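PDB 1UP7: 6-phospho-beta-glucosidase from Thermotoga maritima, which hydrolyses cellobiose 6'-phosphate to glucose 6-phosphate and glucose, as a family 4 glycosidase that depends on NAD+ and manganese. Local coordinates for the interface of chains A and B and the interface of chains A and C. Residues are numbered along the deposited sequence; one frame, centred on the assembly and turned at random. Chains: chain A/B/C, 6-phospho-beta-glucosidase.

Chain A meets two other subunits of the tetramer through separate surfaces. Contact 1 joins its C-terminal helices 380-389 and 396-409 to helix 230-236 of chain B, whereas contacts 2 and 3 join it to chain C through the end of strand 344-347 and the loop at A:Asn322. The C-alpha centre of contact 1 is about 40 Å from that of contact 2 and 36 Å from that of contact 3; contacts 2 and 3, about 5 Å apart, share A:Thr347 and C:Ser349. Two unlike two-fold surfaces fit a homodimer/homotetramer equilibrium, though the structure alone does not show which persists in the dimer.

Contact 1: the interface of chains A and B. Residues chain A 381, 384, 388, 399-400; chain B 231, 234-235.
The indole of B:Trp231, on helix 230-236, lays one face over helices 380-389 and 396-409 of chain A, meeting A:Lys400, A:Leu384 and A:Ala399 on that face. A:Lys400 slides past it antiparallel and places CD over the five-membered ring, 3.3 Å from the ring centroid, in a CH-pi contact offset toward the rim at CD1 and NE1. A bend at chi3 (140°) keeps CE of the lysine beside the ring as well. The side chains of A:Leu384 and B:Trp231 cross at about a right angle, the leucine branch lying over the CE3/CZ3 rim of the same face with its CD2 3.5 Å from CE3 of B:Trp231. At the far corner CH2 of B:Trp231 faces the methyl CB of A:Ala399 at 3.9 Å. With an alanine here, A:Lys400 CD and A:Leu384 CD2 would probably lose the ring they pack on, leaving a gap beside the two helices. Polar contacts are slighter. The hydroxyl OG of B:Ser235 gives a weak hydrogen bond of 3.3 Å to the backbone O of A:Lys381. The extended chain of A:Lys381 runs on towards B:Asp234, where NZ and the carboxylate OD2 stay 5.0 Å apart, so any attraction is likely to be long-range. Repeated by two-fold symmetry, this mainly apolar packing joins chains A and B within the tetramer.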
# COMPACT_ATOMS: atom_id res chain seq x y z
N LYS A 381 17.48 16.25 -21.78
CA LYS A 381 16.51 16.96 -20.93
C LYS A 381 16.22 16.20 -19.64
O LYS A 381 16.23 16.78 -18.56
CB LYS A 381 15.17 17.14 -21.66
CG LYS A 381 15.10 18.39 -22.47
CD LYS A 381 13.95 18.37 -23.54
CE LYS A 381 13.90 19.77 -24.20
NZ LYS A 381 13.41 19.72 -25.63
N LEU A 384 19.19 16.20 -17.20
CA LEU A 384 19.21 17.46 -16.44
C LEU A 384 18.28 17.38 -15.22
O LEU A 384 18.66 17.74 -14.13
CB LEU A 384 18.72 18.59 -17.34
CG LEU A 384 19.49 19.87 -17.58
CD1 LEU A 384 21.04 19.72 -17.54
CD2 LEU A 384 19.00 20.46 -18.93
N LEU A 388 19.48 17.52 -11.32
CA LEU A 388 18.91 18.47 -10.35
C LEU A 388 18.25 17.85 -9.15
O LEU A 388 18.12 18.51 -8.11
CB LEU A 388 17.88 19.35 -11.03
CG LEU A 388 18.34 20.40 -12.01
CD1 LEU A 388 17.10 20.97 -12.65
CD2 LEU A 388 19.17 21.48 -11.26
N ALA A 399 23.69 23.43 -13.76
CA ALA A 399 23.29 22.10 -14.23
C ALA A 399 23.60 21.85 -15.71
O ALA A 399 24.11 20.79 -16.06
CB ALA A 399 21.81 21.79 -13.87
N LYS A 400 23.36 22.83 -16.56
CA LYS A 400 23.59 22.63 -17.98
C LYS A 400 25.04 22.46 -18.34
O LYS A 400 25.37 21.53 -19.10
CB LYS A 400 23.00 23.79 -18.79
CG LYS A 400 21.83 23.36 -19.59
CD LYS A 400 21.10 24.58 -20.07
CE LYS A 400 20.64 24.38 -21.49
NZ LYS A 400 21.44 23.30 -22.13
N TRP B 231 14.86 26.62 -20.19
CA TRP B 231 15.26 25.20 -20.23
C TRP B 231 14.79 24.40 -19.03
O TRP B 231 14.53 23.19 -19.17
CB TRP B 231 16.77 24.96 -20.47
CG TRP B 231 17.73 25.29 -19.28
CD1 TRP B 231 18.54 26.39 -19.17
CD2 TRP B 231 17.94 24.52 -18.07
NE1 TRP B 231 19.23 26.36 -17.98
CE2 TRP B 231 18.88 25.23 -17.28
CE3 TRP B 231 17.43 23.32 -17.56
CZ2 TRP B 231 19.33 24.77 -16.04
CZ3 TRP B 231 17.86 22.87 -16.32
CH2 TRP B 231 18.81 23.59 -15.57
N ASP B 234 11.26 23.27 -19.79
CA ASP B 234 11.36 22.24 -20.82
C ASP B 234 11.84 20.91 -20.26
O ASP B 234 11.46 19.85 -20.76
CB ASP B 234 12.42 22.61 -21.85
CG ASP B 234 11.91 23.54 -22.90
OD1 ASP B 234 10.68 23.61 -23.11
OD2 ASP B 234 12.69 24.25 -23.56
N SER B 235 12.72 20.95 -19.26
CA SER B 235 13.32 19.73 -18.75
C SER B 235 12.50 19.11 -17.66
O SER B 235 12.26 17.91 -17.72
CB SER B 235 14.75 19.95 -18.23
OG SER B 235 15.68 19.94 -19.30

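Contact 2: the interface of chains A and C. Residues chain A 346-349; chain C 347-349.
A:Thr347 and C:Ser349 pair backbone to backbone where the ends of two strands 344-347 meet in a short antiparallel beta bridge about A:Leu348 and C:Leu348, in the C-terminal domain of this family 4 glycosidase. The amide N of C:Ser349 gives a hydrogen bond of 2.9 Å to O of A:Thr347, and in the reciprocal bond N of A:Ser349 lies 2.8 Å from O of C:Thr347. A:His346 adds a side-chain bond beside them. Its CB lies near both O of C:Ser349, at 4.1 Å, and CG of C:Leu348, at 4.2 Å, and CG of the ring is 4.0 Å from O of C:Ser349. With CG anti to the carbonyl carbon (chi1 -56°), the imidazole reaches towards chain C, and the ring turn (chi2 -86°) presents ND1, which donates over 3.1 Å to O of C:Ser349, the same serine whose amide is already bonded. ND1 approaches nearly along the C=O axis, at 163°, while the oxygen is tilted out of the imidazole plane; CE1 follows at 4.0 Å from the oxygen. The two leucine side chains lie side by side and point the same way, but their CD1 methyls are modelled too close for that packing to be judged. Away from them, CB of A:Thr347 packs on CB of C:Ser349 at 3.8 Å.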
# COMPACT_ATOMS: atom_id res chain seq x y z
N HIS A 346 15.39 -14.44 0.33
CA HIS A 346 14.13 -14.00 0.90
C HIS A 346 14.38 -12.86 1.86
O HIS A 346 15.21 -12.91 2.75
CB HIS A 346 13.40 -15.14 1.59
CG HIS A 346 13.15 -16.31 0.70
ND1 HIS A 346 12.04 -16.40 -0.12
CD2 HIS A 346 13.86 -17.45 0.50
CE1 HIS A 346 12.09 -17.53 -0.80
NE2 HIS A 346 13.18 -18.19 -0.43
N THR A 347 13.64 -11.83 1.65
CA THR A 347 13.59 -10.69 2.50
C THR A 347 12.94 -11.00 3.88
O THR A 347 11.98 -11.78 3.97
CB THR A 347 12.85 -9.65 1.64
OG1 THR A 347 13.83 -8.77 1.04
CG2 THR A 347 11.99 -8.80 2.41
N LEU A 348 13.50 -10.42 4.93
CA LEU A 348 13.05 -10.60 6.32
C LEU A 348 12.37 -9.34 6.83
O LEU A 348 12.87 -8.25 6.68
CB LEU A 348 14.26 -10.84 7.23
CG LEU A 348 14.55 -12.24 7.78
CD1 LEU A 348 14.14 -13.29 6.79
CD2 LEU A 348 16.02 -12.40 8.09
N SER A 349 11.23 -9.51 7.47
CA SER A 349 10.59 -8.42 8.20
C SER A 349 11.54 -7.69 9.19
O SER A 349 12.22 -8.34 10.00
CB SER A 349 9.41 -8.98 8.98
OG SER A 349 8.55 -7.90 9.24
N THR C 347 8.96 -12.54 9.39
CA THR C 347 8.25 -12.86 8.21
C THR C 347 9.21 -12.85 7.02
O THR C 347 10.18 -12.07 6.97
CB THR C 347 7.09 -11.87 8.16
OG1 THR C 347 5.86 -12.62 8.28
CG2 THR C 347 7.02 -11.13 6.93
N LEU C 348 8.96 -13.77 6.09
CA LEU C 348 9.74 -13.99 4.89
C LEU C 348 8.96 -13.65 3.62
O LEU C 348 7.83 -14.03 3.45
CB LEU C 348 10.12 -15.47 4.82
CG LEU C 348 11.50 -16.01 5.19
CD1 LEU C 348 12.45 -14.96 5.77
CD2 LEU C 348 11.32 -17.08 6.19
N SER C 349 9.59 -12.94 2.70
CA SER C 349 9.01 -12.66 1.40
C SER C 349 8.64 -13.92 0.57
O SER C 349 9.45 -14.83 0.43
CB SER C 349 10.00 -11.87 0.59
OG SER C 349 9.25 -11.24 -0.42

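Contact 3: the interface of chains A and C. Residues chain A 322-323, 347; chain C 323, 326, 349.
The flat amide of A:Asn322 and the carboxylate of C:Glu326 confront each other obliquely, their planes turned 55° apart. ND2 of A:Asn322 and OE1 of C:Glu326 are 4.0 Å apart, too far for a hydrogen bond, so the approach is a loose polar one. The extended side chain of C:Glu326 brings OE1 over the amide face above ND2, which is not where an N-H points. The hydroxyl of C:Ser349 approaches the same face, toward its CB and OD1 end. OG of C:Ser349 lies 3.3 Å from CB of A:Asn322 and 3.5 Å from its OD1, a near approach rather than a clear hydrogen bond. The hydroxyl reaches this place because OG stands opposite the backbone N of C:Ser349 (chi1 -160°), turned towards the asparagine, while the amide of the same serine bonds to A:Thr347. For A:Asn322, CG stands anti to the carbonyl carbon (chi1 -68°), which sets the amide face towards C:Ser349 and C:Glu326. The two glycines meet by their backbones, with CA of A:Gly323 4.2 Å from CA of C:Gly323. A:Asn322 and A:Gly323 lie in the loop that follows strand 313-320, and this loop borders the end of strand 344-347 at the two-fold interface with chain C.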
# COMPACT_ATOMS: atom_id res chain seq x y z
N ASN A 322 10.33 -5.68 -0.66
CA ASN A 322 9.29 -6.67 -0.37
C ASN A 322 8.90 -6.78 1.11
O ASN A 322 8.87 -7.90 1.66
CB ASN A 322 9.72 -8.05 -0.88
CG ASN A 322 9.78 -8.15 -2.42
OD1 ASN A 322 10.37 -9.07 -2.94
ND2 ASN A 322 9.14 -7.24 -3.13
N GLY A 323 8.61 -5.67 1.77
CA GLY A 323 8.12 -5.76 3.15
C GLY A 323 9.17 -5.84 4.25
O GLY A 323 8.84 -5.93 5.42
N THR A 347 13.64 -11.83 1.65
CA THR A 347 13.59 -10.69 2.50
C THR A 347 12.94 -11.00 3.88
O THR A 347 11.98 -11.78 3.97
CB THR A 347 12.85 -9.65 1.64
OG1 THR A 347 13.83 -8.77 1.04
CG2 THR A 347 11.99 -8.80 2.41
N GLY C 323 4.06 -8.25 4.71
CA GLY C 323 4.80 -8.35 3.46
C GLY C 323 5.13 -9.73 2.92
O GLY C 323 5.67 -9.86 1.83
N GLU C 326 2.59 -10.20 -0.82
CA GLU C 326 2.59 -8.78 -1.19
C GLU C 326 1.22 -8.21 -1.58
O GLU C 326 1.02 -7.02 -1.43
CB GLU C 326 3.64 -8.48 -2.26
CG GLU C 326 3.33 -8.96 -3.66
CD GLU C 326 4.49 -8.74 -4.64
OE1 GLU C 326 5.68 -8.89 -4.26
OE2 GLU C 326 4.23 -8.42 -5.82
N SER C 349 9.59 -12.94 2.70
CA SER C 349 9.01 -12.66 1.40
C SER C 349 8.64 -13.92 0.57
O SER C 349 9.45 -14.83 0.43
CB SER C 349 10.00 -11.87 0.59
OG SER C 349 9.25 -11.24 -0.42